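Local coordinates for sugar isomerase (Sinorhizobium meliloti, PDB 3QC0), which binds zinc in a xylose isomerase-like TIM barrel and probably acts as a sugar isomerase, its exact substrate not being established, at residues 33-39 with 60-66; 85-90 with 127-132; 103-107 with 149-155; 176-180 with 217-221; 199-203 with 236-241. One frame throughout, in Å; residues are numbered along the deposited sequence. Where two conformers were deposited one is given.

Overall arrangement
All five contacts belong to one eight-stranded parallel barrel. Contact 1 pairs neighbouring strands 34-36 and 60-68; contact 2 packs two outer helices, 75-94 and 114-135, and contact 1 touches it where Arg39 CZ lies 3.5 Å from Ala88 CB. Contact 3 joins loops that follow strands 100-103 and 139-141, and is tied to contact 1 by Arg66 CG at 3.8 Å from Val103 CG2. Contact 4 holds the zinc ligand Asp177, with Glu142, His204 and Glu248 completing the site. Contacts 4 and 5 meet through adjacent strands, Ile176 N lying 2.9 Å from Ala202 O. Contact 2 is remotest from the metal-binding contact, their centres about 27 Å apart.

Contact 1. Residues 33-39 with 60-66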
# COMPACT_ATOMS: atom_id res chain seq x y z
N THR A 33 -4.69 -25.66 -19.25
CA THR A 33 -4.87 -26.83 -18.38
C THR A 33 -4.51 -26.61 -16.91
O THR A 33 -4.26 -27.58 -16.16
CB THR A 33 -4.06 -28.04 -18.90
OG1 THR A 33 -2.67 -27.69 -18.98
CG2 THR A 33 -4.58 -28.51 -20.29
N ALA A 34 -4.46 -25.35 -16.49
CA ALA A 34 -4.19 -25.05 -15.10
C ALA A 34 -5.15 -23.95 -14.68
O ALA A 34 -5.40 -23.01 -15.43
CB ALA A 34 -2.74 -24.58 -14.95
N ILE A 35 -5.68 -24.09 -13.47
CA ILE A 35 -6.66 -23.19 -12.89
C ILE A 35 -6.30 -22.95 -11.43
O ILE A 35 -5.51 -23.68 -10.83
CB ILE A 35 -8.12 -23.73 -13.02
CG1 ILE A 35 -8.30 -25.10 -12.32
CG2 ILE A 35 -8.50 -23.85 -14.51
CD1 ILE A 35 -9.73 -25.39 -11.97
N ALA A 36 -6.93 -21.93 -10.86
CA ALA A 36 -6.96 -21.74 -9.41
C ALA A 36 -8.37 -21.36 -9.03
O ALA A 36 -8.80 -20.22 -9.21
CB ALA A 36 -5.94 -20.66 -8.98
N PRO A 37 -9.16 -22.35 -8.56
CA PRO A 37 -10.50 -22.06 -8.12
C PRO A 37 -10.55 -21.54 -6.69
O PRO A 37 -9.57 -21.64 -5.94
CB PRO A 37 -11.18 -23.41 -8.19
CG PRO A 37 -10.09 -24.36 -7.73
CD PRO A 37 -8.80 -23.76 -8.31
N TRP A 38 -11.71 -21.00 -6.35
CA TRP A 38 -11.99 -20.55 -5.02
C TRP A 38 -12.89 -21.53 -4.28
O TRP A 38 -13.69 -22.28 -4.90
CB TRP A 38 -12.64 -19.16 -5.06
CG TRP A 38 -11.71 -18.09 -5.49
CD1 TRP A 38 -10.99 -18.03 -6.64
CD2 TRP A 38 -11.34 -16.93 -4.74
NE1 TRP A 38 -10.21 -16.90 -6.66
CE2 TRP A 38 -10.42 -16.22 -5.50
CE3 TRP A 38 -11.74 -16.42 -3.51
CZ2 TRP A 38 -9.88 -15.00 -5.08
CZ3 TRP A 38 -11.18 -15.21 -3.09
CH2 TRP A 38 -10.26 -14.54 -3.86
N ARG A 39 -12.82 -21.50 -2.96
CA ARG A 39 -13.52 -22.50 -2.16
C ARG A 39 -15.04 -22.42 -2.32
O ARG A 39 -15.71 -23.46 -2.27
CB ARG A 39 -13.14 -22.35 -0.70
CG ARG A 39 -11.67 -22.73 -0.46
CD ARG A 39 -11.30 -22.48 0.95
NE ARG A 39 -11.93 -23.38 1.89
CZ ARG A 39 -12.06 -23.15 3.20
NH1 ARG A 39 -11.63 -22.00 3.72
NH2 ARG A 39 -12.59 -24.01 3.98
N LYS A 60 -4.02 -29.09 -13.65
CA LYS A 60 -3.17 -28.61 -12.56
C LYS A 60 -3.94 -27.51 -11.83
O LYS A 60 -4.64 -26.72 -12.47
CB LYS A 60 -1.84 -28.06 -13.10
CG LYS A 60 -1.11 -27.15 -12.12
CD LYS A 60 0.23 -26.65 -12.68
CE LYS A 60 1.31 -27.74 -12.69
NZ LYS A 60 1.51 -28.41 -11.38
N LEU A 61 -3.84 -27.49 -10.51
CA LEU A 61 -4.30 -26.35 -9.72
C LEU A 61 -3.07 -25.60 -9.23
O LEU A 61 -2.27 -26.14 -8.46
CB LEU A 61 -5.16 -26.77 -8.54
CG LEU A 61 -6.67 -26.75 -8.80
CD1 LEU A 61 -7.09 -27.81 -9.82
CD2 LEU A 61 -7.45 -26.88 -7.49
N THR A 62 -2.89 -24.37 -9.70
CA THR A 62 -1.74 -23.58 -9.24
C THR A 62 -1.96 -23.10 -7.79
O THR A 62 -1.00 -22.70 -7.11
CB THR A 62 -1.45 -22.39 -10.19
OG1 THR A 62 -2.67 -21.70 -10.48
CG2 THR A 62 -0.79 -22.90 -11.48
N GLY A 63 -3.21 -23.10 -7.35
CA GLY A 63 -3.58 -22.79 -5.99
C GLY A 63 -5.03 -23.12 -5.73
O GLY A 63 -5.80 -23.33 -6.69
N LEU A 64 -5.40 -23.17 -4.45
CA LEU A 64 -6.80 -23.07 -4.02
C LEU A 64 -6.90 -21.78 -3.20
O LEU A 64 -6.10 -21.55 -2.28
CB LEU A 64 -7.21 -24.27 -3.16
CG LEU A 64 -8.62 -24.25 -2.59
CD1 LEU A 64 -9.71 -24.26 -3.71
CD2 LEU A 64 -8.83 -25.42 -1.60
N CYS A 65 -7.88 -20.95 -3.55
CA CYS A 65 -8.12 -19.70 -2.84
C CYS A 65 -9.35 -19.80 -1.95
O CYS A 65 -10.46 -20.04 -2.47
CB CYS A 65 -8.33 -18.56 -3.81
SG CYS A 65 -6.88 -18.09 -4.73
N ARG A 66 -9.26 -19.62 -0.63
CA ARG A 66 -8.04 -19.38 0.14
C ARG A 66 -8.29 -19.77 1.57
O ARG A 66 -9.43 -19.80 2.05
CB ARG A 66 -7.61 -17.88 0.08
CG ARG A 66 -8.54 -16.86 0.72
CD ARG A 66 -9.75 -16.56 -0.05
NE ARG A 66 -10.39 -15.28 0.29
CZ ARG A 66 -11.58 -15.08 0.80
NH1 ARG A 66 -12.47 -16.06 1.04
NH2 ARG A 66 -11.94 -13.80 1.00
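Five backbone hydrogen bonds join the parallel segments 33-39 and 60-66, whose end-to-end directions differ by 22°. The first three form a regular alternation: Lys60 N donates to Thr33 O (2.9 Å), Ile35 N to Lys60 O (3.0 Å) and Thr62 N to Ile35 O (2.9 Å). At Thr62-Gly63 the second strand is interrupted and the register slips by one residue. Pairing then resumes, with Cys65 N donating to Pro37 O (3.0 Å, nearly linear at 177°) and Arg39 N to Cys65 O (2.8 Å). Gly63 O, at the slip, is buried without a hydrogen-bond partner; Ala36 CA and Pro37 CD each lie 3.4 Å from Gly63 O, the first as a CA-H...O contact.

Polar side-chain ends are satisfied beyond the pair. Thr62 OG1 bonds to Glu246 and Ser8, Trp38 NE1 to Asn10, and Lys60 NZ forms a salt bridge with Asp98; Arg39 forms salt bridges with Glu91 and Asp84. Packing fills the rest. Cys65 CB stands 3.5 Å from the centroid of the five-membered ring of Trp38, 11° off the normal, and Cys65 SG lies 4.3 Å from that centroid, a sulfur-aromatic contact. Pro37 CD meets Leu61 CD2 at 3.5 Å. Trp38 also packs against the zinc ligand Glu248, placing this end of the pair beside the metal site, as adjacent parallel strands of a TIM barrel do at their C-terminal ends.

Contact 2. Residues 85-90 with 127-132; sequences NRRAVD and AVLPHA
His131, Arg86 and the valines Val89 and Val128 carry most of the buried surface between two helical segments, 85-90 and 127-132. The axes run nearly parallel, 9.5 Å apart at closest approach with a signed crossing angle of -23°. CA atoms pair as Arg86 with Val128 (6.3 Å) and Val89 with Ala132 (5.9 Å). The second helix is kinked at Pro130.

With chi1 t and chi2 87°, His131 acts as a knob among Arg86, Arg87, Val89 and Asp90. Its NE2 donates to Asp90 OD1 at 2.7 Å, while one ring face receives Arg86 CB, 3.9 Å from the centroid and 14° off the normal, a CH-pi contact. Arg86 (m, t, t) extends across to the carbonyl of Ala127: Arg86 NH2 makes a weak 3.3 Å hydrogen bond to Ala127 O, and a water accepts from Arg86 NE (2.9 Å) and donates to Ala127 O (2.7 Å). Arg86 NH1 is held by salt bridges to Asp83 and Glu79. Val89 and Val128, both t, meet CG2 to CG1 at 4.0 Å, and Val89 CG1 is 3.6 Å from His131 CD2.

This is neighbouring-helix packing on the outside of a TIM barrel, with both valines resting on Leu139 of an inner strand. Asp90 OD2 also takes a 2.9 Å salt bridge from Arg87 NH2, so one carboxylate serves both an arginine of its own helix and a histidine donor of the next.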
# COMPACT_ATOMS: atom_id res chain seq x y z
N ASN A 85 -9.00 -23.55 8.27
CA ASN A 85 -7.85 -23.75 7.43
C ASN A 85 -7.54 -25.24 7.24
O ASN A 85 -7.07 -25.63 6.18
CB ASN A 85 -6.62 -23.03 8.00
CG ASN A 85 -6.57 -21.55 7.64
OD1 ASN A 85 -5.94 -21.20 6.64
ND2 ASN A 85 -7.23 -20.68 8.43
N ARG A 86 -7.80 -26.04 8.29
CA ARG A 86 -7.63 -27.49 8.14
C ARG A 86 -8.60 -28.05 7.10
O ARG A 86 -8.21 -28.89 6.29
CB ARG A 86 -7.76 -28.19 9.48
CG ARG A 86 -6.68 -27.80 10.47
CD ARG A 86 -6.79 -28.54 11.81
NE ARG A 86 -5.77 -28.11 12.74
CZ ARG A 86 -5.99 -27.46 13.89
NH1 ARG A 86 -7.21 -27.11 14.33
NH2 ARG A 86 -4.95 -27.10 14.58
N ARG A 87 -9.84 -27.55 7.08
CA ARG A 87 -10.78 -27.92 6.05
C ARG A 87 -10.28 -27.49 4.66
O ARG A 87 -10.36 -28.23 3.69
CB ARG A 87 -12.16 -27.31 6.32
CG ARG A 87 -12.81 -27.62 7.65
CD ARG A 87 -13.32 -29.07 7.76
NE ARG A 87 -12.20 -30.01 7.84
CZ ARG A 87 -11.43 -30.22 8.91
NH1 ARG A 87 -11.64 -29.57 10.06
NH2 ARG A 87 -10.42 -31.06 8.84
N ALA A 88 -9.73 -26.27 4.57
CA ALA A 88 -9.20 -25.78 3.34
C ALA A 88 -8.06 -26.67 2.83
O ALA A 88 -7.95 -26.92 1.64
CB ALA A 88 -8.74 -24.30 3.47
N VAL A 89 -7.21 -27.13 3.74
CA VAL A 89 -6.14 -28.06 3.40
C VAL A 89 -6.73 -29.34 2.85
O VAL A 89 -6.25 -29.82 1.85
CB VAL A 89 -5.26 -28.36 4.61
CG1 VAL A 89 -4.37 -29.63 4.37
CG2 VAL A 89 -4.36 -27.13 4.94
N ASP A 90 -7.78 -29.86 3.49
CA ASP A 90 -8.40 -31.10 3.03
C ASP A 90 -8.95 -30.94 1.59
O ASP A 90 -8.85 -31.84 0.75
CB ASP A 90 -9.51 -31.55 3.98
CG ASP A 90 -9.01 -31.95 5.34
OD1 ASP A 90 -7.76 -32.06 5.59
OD2 ASP A 90 -9.88 -32.16 6.21
N ALA A 127 -0.09 -23.52 13.65
CA ALA A 127 -1.11 -24.46 14.11
C ALA A 127 -1.63 -25.34 12.97
O ALA A 127 -1.97 -26.52 13.18
CB ALA A 127 -2.29 -23.74 14.81
N VAL A 128 -1.70 -24.76 11.77
CA VAL A 128 -2.19 -25.44 10.58
C VAL A 128 -1.10 -26.33 9.94
O VAL A 128 -1.42 -27.35 9.33
CB VAL A 128 -2.72 -24.41 9.54
CG1 VAL A 128 -3.13 -25.10 8.20
CG2 VAL A 128 -3.89 -23.60 10.14
N LEU A 129 0.16 -25.93 10.06
CA LEU A 129 1.22 -26.58 9.32
C LEU A 129 1.24 -28.09 9.45
O LEU A 129 1.34 -28.78 8.43
CB LEU A 129 2.59 -25.98 9.69
CG LEU A 129 3.05 -24.87 8.73
CD1 LEU A 129 4.24 -24.05 9.27
CD2 LEU A 129 3.36 -25.48 7.35
N PRO A 130 1.13 -28.63 10.69
CA PRO A 130 1.21 -30.12 10.75
C PRO A 130 0.13 -30.81 9.90
O PRO A 130 0.40 -31.86 9.29
CB PRO A 130 1.07 -30.42 12.25
CG PRO A 130 1.56 -29.14 12.93
CD PRO A 130 1.08 -28.04 12.03
N HIS A 131 -1.07 -30.23 9.89
CA HIS A 131 -2.14 -30.76 9.07
C HIS A 131 -1.80 -30.66 7.59
O HIS A 131 -2.01 -31.60 6.83
CB HIS A 131 -3.42 -30.03 9.39
CG HIS A 131 -4.63 -30.72 8.89
ND1 HIS A 131 -5.26 -31.69 9.62
CD2 HIS A 131 -5.36 -30.55 7.76
CE1 HIS A 131 -6.32 -32.12 8.94
NE2 HIS A 131 -6.38 -31.47 7.79
N ALA A 132 -1.25 -29.52 7.19
CA ALA A 132 -0.87 -29.31 5.81
C ALA A 132 0.25 -30.26 5.39
O ALA A 132 0.22 -30.83 4.30
CB ALA A 132 -0.45 -27.82 5.59
O HOH W 1 -3.02 -28.87 12.47

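Contact 3. Residues 103-107 with 149-155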
# COMPACT_ATOMS: atom_id res chain seq x y z
N VAL A 103 -4.51 -15.86 2.83
CA VAL A 103 -4.79 -14.43 2.97
C VAL A 103 -4.94 -14.17 4.45
O VAL A 103 -5.86 -14.68 5.07
CB VAL A 103 -6.04 -14.05 2.18
CG1 VAL A 103 -6.42 -12.58 2.43
CG2 VAL A 103 -5.84 -14.25 0.68
N ALA A 104 -3.98 -13.45 5.05
CA ALA A 104 -3.68 -13.56 6.49
C ALA A 104 -4.82 -13.20 7.45
O ALA A 104 -4.85 -13.69 8.57
CB ALA A 104 -2.44 -12.70 6.87
N GLY A 105 -5.69 -12.28 7.03
CA GLY A 105 -6.65 -11.66 7.92
C GLY A 105 -6.14 -10.33 8.40
O GLY A 105 -4.94 -10.14 8.57
N GLY A 106 -7.07 -9.42 8.63
CA GLY A 106 -6.76 -8.10 9.19
C GLY A 106 -6.78 -8.08 10.72
O GLY A 106 -6.70 -9.12 11.40
N LEU A 107 -6.89 -6.89 11.27
CA LEU A 107 -6.97 -6.70 12.70
C LEU A 107 -8.22 -7.41 13.25
O LEU A 107 -9.28 -7.36 12.62
CB LEU A 107 -7.05 -5.20 13.02
CG LEU A 107 -5.74 -4.46 12.82
CD1 LEU A 107 -6.06 -2.95 12.59
CD2 LEU A 107 -4.80 -4.62 14.01
N ALA A 149 -4.23 -3.98 4.69
CA ALA A 149 -3.66 -4.33 5.99
C ALA A 149 -4.65 -4.40 7.12
O ALA A 149 -4.51 -5.23 8.01
CB ALA A 149 -2.48 -3.37 6.36
N ALA A 150 -5.59 -3.45 7.17
CA ALA A 150 -6.45 -3.34 8.35
C ALA A 150 -7.53 -4.39 8.42
O ALA A 150 -7.92 -4.78 9.50
CB ALA A 150 -7.11 -1.94 8.43
N ASP A 151 -8.05 -4.76 7.26
CA ASP A 151 -9.29 -5.52 7.22
C ASP A 151 -9.30 -6.76 6.36
O ASP A 151 -10.34 -7.44 6.35
CB ASP A 151 -10.45 -4.58 6.88
CG ASP A 151 -10.31 -3.89 5.57
OD1 ASP A 151 -9.27 -3.98 4.89
OD2 ASP A 151 -11.34 -3.23 5.20
N ARG A 152 -8.19 -7.09 5.71
CA ARG A 152 -8.12 -8.32 4.91
C ARG A 152 -6.86 -9.14 5.15
O ARG A 152 -6.95 -10.36 5.25
CB ARG A 152 -8.26 -8.06 3.41
CG ARG A 152 -9.52 -7.25 2.99
CD ARG A 152 -9.49 -6.84 1.55
NE ARG A 152 -10.50 -5.80 1.25
CZ ARG A 152 -11.75 -6.06 0.92
NH1 ARG A 152 -12.15 -7.34 0.78
NH2 ARG A 152 -12.61 -5.07 0.66
N ALA A 153 -5.69 -8.52 5.24
CA ALA A 153 -4.43 -9.26 5.43
C ALA A 153 -3.37 -8.36 5.94
O ALA A 153 -3.01 -7.42 5.24
CB ALA A 153 -3.92 -9.93 4.11
N CYS A 154 -2.86 -8.69 7.12
CA CYS A 154 -1.79 -7.91 7.73
C CYS A 154 -0.39 -8.50 7.48
O CYS A 154 0.55 -8.09 8.12
CB CYS A 154 -2.07 -7.75 9.22
SG CYS A 154 -2.02 -9.33 10.17
N VAL A 155 -0.26 -9.34 6.47
CA VAL A 155 1.06 -9.71 5.90
C VAL A 155 1.10 -8.93 4.59
O VAL A 155 0.31 -9.18 3.69
CB VAL A 155 1.25 -11.19 5.66
CG1 VAL A 155 2.63 -11.45 4.95
CG2 VAL A 155 1.13 -11.98 6.99
O HOH W 2 -9.78 -10.09 8.39
O HOH W 3 -10.38 -5.47 10.74
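Two loops of the TIM barrel meet here, those following strands 100-103 and 139-141, and they are linked by backbone rather than by interlocking side chains. Gly105 and Ala153 form a single bridge, CA to CA 4.1 Å: Cys154 N donates to Gly105 O (2.9 Å), and the return bond from Gly105 N to Arg152 O (2.9 Å) is weak, with an angle of only 123°. Beyond it Leu107 N donates to Ala150 O at 2.9 Å.

The close backbones are matched by side chains that stand clear: Ala150, Asp151 and Arg152 direct their CA-to-CB bonds away. Val103 adopts t and sets CG1 3.6 Å from Arg152 O and 4.0 Å from Ala153 CB. Val155, also t, brings CG2 to 3.6 Å from Ala104 CB, the methyl that points toward the opposite loop. Leu107 (m, t) reaches Ala150 CB only at 4.4 Å through CD1, and its side chain also packs on Val226 of the second subunit; Ala150 itself touches Val210 of that subunit.

Gly105 has positive phi (97°), and a CB there would jam against the preceding carbonyl. At Gly106 a CB would clash across the interface. Val103 packs on the zinc ligand Glu142, so the pairing begins near the metal pocket. One water donates to both Leu107 O (2.9 Å) and Ala150 O (2.8 Å).

Contact 4. Residues 176-180 with 217-221; sequences IDVYH and TDRGM
Segment 176-180 passes from a strand ending at Asp177 into a short helix, for which Asp177 is the N-cap, its OD1 accepting from Tyr179 N at 2.9 Å. Segment 217-221 is irregular, and its backbone stays at a distance, the nearest CA atoms, of Tyr179 and Arg219, being 7.6 Å apart.

Charged contacts come first. Asp177, chi1 t, points toward the other segment and binds zinc through OD2. Arg219, extended with chi1 m then t and t, donates from NH1 to Asp177 OD2 at 3.1 Å and more weakly from NH2 to the same atom at 3.4 Å; Arg219 NH1 also lies 3.6 Å from Asp177 OD1 in the salt bridge. Glu248 O is a further acceptor for Arg219 NH1.

Aromatic packing follows. Tyr179, chi1 t and chi2 70°, offers a ring face to Arg219 CG, 3.7 Å from the centroid and 10° off the normal, a CH-pi contact.

Two waters bridge Tyr179 OH to Asp218: one is 2.7 Å from Tyr179 OH and donates to Asp218 O (2.7 Å), the other is 2.9 Å from Tyr179 OH and accepts from Asp218 N (2.9 Å).

Glu142, His204 and Glu248 complete the zinc site. Asp177 OD2 thus faces both metal and guanidinium, consistent with an arginine that orients the carboxylate and offsets its charge.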
# COMPACT_ATOMS: atom_id res chain seq x y z
N ILE A 176 3.51 -15.00 -4.91
CA ILE A 176 3.92 -13.67 -5.34
C ILE A 176 2.94 -13.16 -6.37
O ILE A 176 2.91 -13.63 -7.51
CB ILE A 176 5.39 -13.65 -5.88
CG1 ILE A 176 6.40 -14.23 -4.85
CG2 ILE A 176 5.78 -12.19 -6.29
CD1 ILE A 176 7.82 -14.38 -5.40
N ASP A 177 2.08 -12.23 -5.95
CA ASP A 177 1.03 -11.65 -6.80
C ASP A 177 1.47 -10.24 -7.12
O ASP A 177 1.70 -9.45 -6.22
CB ASP A 177 -0.29 -11.69 -6.04
CG ASP A 177 -1.48 -11.15 -6.82
OD1 ASP A 177 -1.28 -10.26 -7.66
OD2 ASP A 177 -2.61 -11.64 -6.55
N VAL A 178 1.68 -9.97 -8.40
CA VAL A 178 2.24 -8.69 -8.83
C VAL A 178 1.39 -7.53 -8.32
O VAL A 178 1.94 -6.45 -8.04
CB VAL A 178 2.41 -8.61 -10.35
CG1 VAL A 178 3.41 -9.72 -10.81
CG2 VAL A 178 1.07 -8.72 -11.11
N TYR A 179 0.09 -7.73 -8.18
CA TYR A 179 -0.77 -6.64 -7.71
C TYR A 179 -0.36 -6.17 -6.33
O TYR A 179 -0.39 -5.01 -6.00
CB TYR A 179 -2.25 -7.05 -7.67
CG TYR A 179 -3.21 -5.89 -7.79
CD1 TYR A 179 -3.33 -5.20 -8.99
CD2 TYR A 179 -3.99 -5.47 -6.71
CE1 TYR A 179 -4.19 -4.11 -9.11
CE2 TYR A 179 -4.88 -4.40 -6.83
CZ TYR A 179 -4.97 -3.72 -8.04
OH TYR A 179 -5.86 -2.67 -8.18
N HIS A 180 0.02 -7.13 -5.50
CA HIS A 180 0.28 -6.86 -4.10
C HIS A 180 1.70 -6.38 -3.84
O HIS A 180 1.95 -5.76 -2.78
CB HIS A 180 0.04 -8.14 -3.29
CG HIS A 180 -1.36 -8.63 -3.37
ND1 HIS A 180 -2.44 -7.77 -3.27
CD2 HIS A 180 -1.87 -9.88 -3.53
CE1 HIS A 180 -3.56 -8.48 -3.40
NE2 HIS A 180 -3.24 -9.76 -3.55
N THR A 217 -11.85 -4.15 -6.80
CA THR A 217 -12.34 -4.75 -8.04
C THR A 217 -11.99 -3.97 -9.31
O THR A 217 -12.79 -3.92 -10.28
CB THR A 217 -13.86 -4.95 -7.94
OG1 THR A 217 -14.47 -3.67 -7.76
CG2 THR A 217 -14.21 -5.91 -6.77
N ASP A 218 -10.80 -3.36 -9.33
CA ASP A 218 -10.29 -2.73 -10.55
C ASP A 218 -8.85 -3.13 -10.87
O ASP A 218 -8.03 -2.29 -11.31
CB ASP A 218 -10.47 -1.21 -10.46
CG ASP A 218 -10.33 -0.52 -11.81
OD1 ASP A 218 -10.85 -1.07 -12.82
OD2 ASP A 218 -9.71 0.57 -11.86
N ARG A 219 -8.53 -4.40 -10.69
CA ARG A 219 -7.30 -4.94 -11.25
C ARG A 219 -7.34 -4.86 -12.77
O ARG A 219 -8.43 -4.99 -13.39
CB ARG A 219 -7.06 -6.39 -10.87
CG ARG A 219 -6.96 -6.67 -9.39
CD ARG A 219 -6.38 -8.05 -9.17
NE ARG A 219 -6.19 -8.37 -7.77
CZ ARG A 219 -5.41 -9.35 -7.32
NH1 ARG A 219 -4.82 -10.19 -8.16
NH2 ARG A 219 -5.26 -9.52 -6.01
N GLY A 220 -6.18 -4.69 -13.38
CA GLY A 220 -6.05 -4.59 -14.83
C GLY A 220 -5.71 -5.89 -15.50
O GLY A 220 -5.09 -6.79 -14.89
N MSE A 221 -6.15 -6.03 -16.75
CA MSE A 221 -5.62 -7.02 -17.63
C MSE A 221 -4.14 -6.69 -17.87
O MSE A 221 -3.75 -5.52 -18.04
CB MSE A 221 -6.39 -6.96 -18.95
CG MSE A 221 -5.94 -7.90 -20.04
SE MSE A 221 -6.03 -9.78 -19.65
CE MSE A 221 -8.02 -9.82 -19.66
O HOH W 4 -5.52 -1.45 -10.62
O HOH W 5 -8.62 -2.89 -7.45

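Contact 5. Residues 199-203 with 236-241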
# COMPACT_ATOMS: atom_id res chain seq x y z
N ALA A 199 11.32 -20.92 -1.62
CA ALA A 199 10.02 -20.63 -1.02
C ALA A 199 8.94 -20.23 -2.03
O ALA A 199 7.82 -20.04 -1.62
CB ALA A 199 10.17 -19.49 0.05
N ILE A 200 9.28 -20.04 -3.32
CA ILE A 200 8.28 -19.51 -4.28
C ILE A 200 7.35 -20.64 -4.69
O ILE A 200 7.78 -21.67 -5.24
CB ILE A 200 8.90 -18.80 -5.52
CG1 ILE A 200 9.90 -17.71 -5.08
CG2 ILE A 200 7.74 -18.27 -6.44
CD1 ILE A 200 10.68 -17.10 -6.27
N LEU A 201 6.08 -20.49 -4.38
CA LEU A 201 5.06 -21.49 -4.71
C LEU A 201 4.09 -21.09 -5.80
O LEU A 201 3.45 -21.96 -6.39
CB LEU A 201 4.26 -21.85 -3.46
CG LEU A 201 5.00 -22.58 -2.35
CD1 LEU A 201 4.26 -22.70 -1.01
CD2 LEU A 201 5.34 -24.03 -2.84
N ALA A 202 3.92 -19.80 -6.04
CA ALA A 202 2.97 -19.35 -7.04
C ALA A 202 3.34 -17.96 -7.48
O ALA A 202 4.00 -17.22 -6.72
CB ALA A 202 1.53 -19.36 -6.48
N HIS A 203 2.88 -17.62 -8.67
CA HIS A 203 3.09 -16.31 -9.30
C HIS A 203 1.79 -15.89 -9.93
O HIS A 203 1.30 -16.57 -10.87
CB HIS A 203 4.20 -16.43 -10.35
CG HIS A 203 4.47 -15.18 -11.12
ND1 HIS A 203 5.17 -15.17 -12.30
CD2 HIS A 203 4.15 -13.87 -10.86
CE1 HIS A 203 5.29 -13.93 -12.73
NE2 HIS A 203 4.64 -13.13 -11.91
N ILE A 236 11.69 -13.84 -11.11
CA ILE A 236 11.13 -15.06 -10.52
C ILE A 236 11.77 -16.34 -11.13
O ILE A 236 12.17 -17.28 -10.39
CB ILE A 236 9.58 -15.05 -10.61
CG1 ILE A 236 9.00 -14.02 -9.60
CG2 ILE A 236 9.02 -16.42 -10.33
CD1 ILE A 236 7.48 -13.79 -9.77
N GLU A 237 11.93 -16.34 -12.44
CA GLU A 237 12.60 -17.45 -13.16
C GLU A 237 14.06 -17.55 -12.74
O GLU A 237 14.56 -18.66 -12.51
CB GLU A 237 12.45 -17.25 -14.65
CG GLU A 237 11.02 -17.54 -15.15
CD GLU A 237 10.82 -17.26 -16.61
OE1 GLU A 237 11.79 -16.83 -17.28
OE2 GLU A 237 9.69 -17.42 -17.11
N ALA A 238 14.76 -16.41 -12.62
CA ALA A 238 16.17 -16.41 -12.15
C ALA A 238 16.32 -16.93 -10.74
O ALA A 238 17.32 -17.58 -10.41
CB ALA A 238 16.82 -15.04 -12.30
N ALA A 239 15.27 -16.75 -9.93
CA ALA A 239 15.19 -17.23 -8.58
C ALA A 239 14.85 -18.71 -8.49
O ALA A 239 14.84 -19.27 -7.39
CB ALA A 239 14.14 -16.40 -7.78
N GLY A 240 14.52 -19.33 -9.62
CA GLY A 240 14.30 -20.78 -9.69
C GLY A 240 12.86 -21.26 -9.76
O GLY A 240 12.59 -22.45 -9.69
N PHE A 241 11.91 -20.35 -9.89
CA PHE A 241 10.52 -20.73 -10.08
C PHE A 241 10.10 -20.62 -11.56
O PHE A 241 10.12 -19.53 -12.16
CB PHE A 241 9.59 -19.87 -9.21
CG PHE A 241 8.16 -20.28 -9.29
CD1 PHE A 241 7.70 -21.36 -8.56
CD2 PHE A 241 7.27 -19.62 -10.12
CE1 PHE A 241 6.37 -21.76 -8.62
CE2 PHE A 241 5.91 -20.03 -10.21
CZ PHE A 241 5.49 -21.10 -9.45
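Strand residues 200-203 run past the C-terminal end of a helix, and no hydrogen bond crosses between segments 199-203 and 236-241; the nearest CA atoms, of Ile200 and Phe241, are 6.3 Å apart. The helix closes in a Schellman motif. Phe241 N donates to Ile236 O (3.1 Å) and Gly240 N to Glu237 O (3.0 Å), with Gly240 at phi 104°, where a CB would be jammed against the preceding carbonyl. That reversal directs the CA-to-CB bond of Phe241 toward the strand.

Phe241, chi1 t, and Ile200 bury the greatest areas. Ile200 CG2 sits over the phenyl face, 3.9 Å from the centroid, and Ile200 CD1 reaches Ala239 CB at 3.8 Å. Phe241 CD1 comes to 3.3 Å from Ile200 O, and Phe241 CZ to 3.9 Å from Ala202 CA.

These pieces belong to the beta-alpha-beta unit of strand 200-205, helix 229-238 and strand 245-247, the repeating element of the TIM barrel, and the contact packs the helix end on the outer side of its strand.

Further along, Ile236 CD1 lies over a face of the His203 ring, 3.4 Å from its centroid and only 5° off the normal, a CH-pi contact. His203 takes chi1 t, and His203 ND1 is hydrogen-bonded to Arg233 of the same helix.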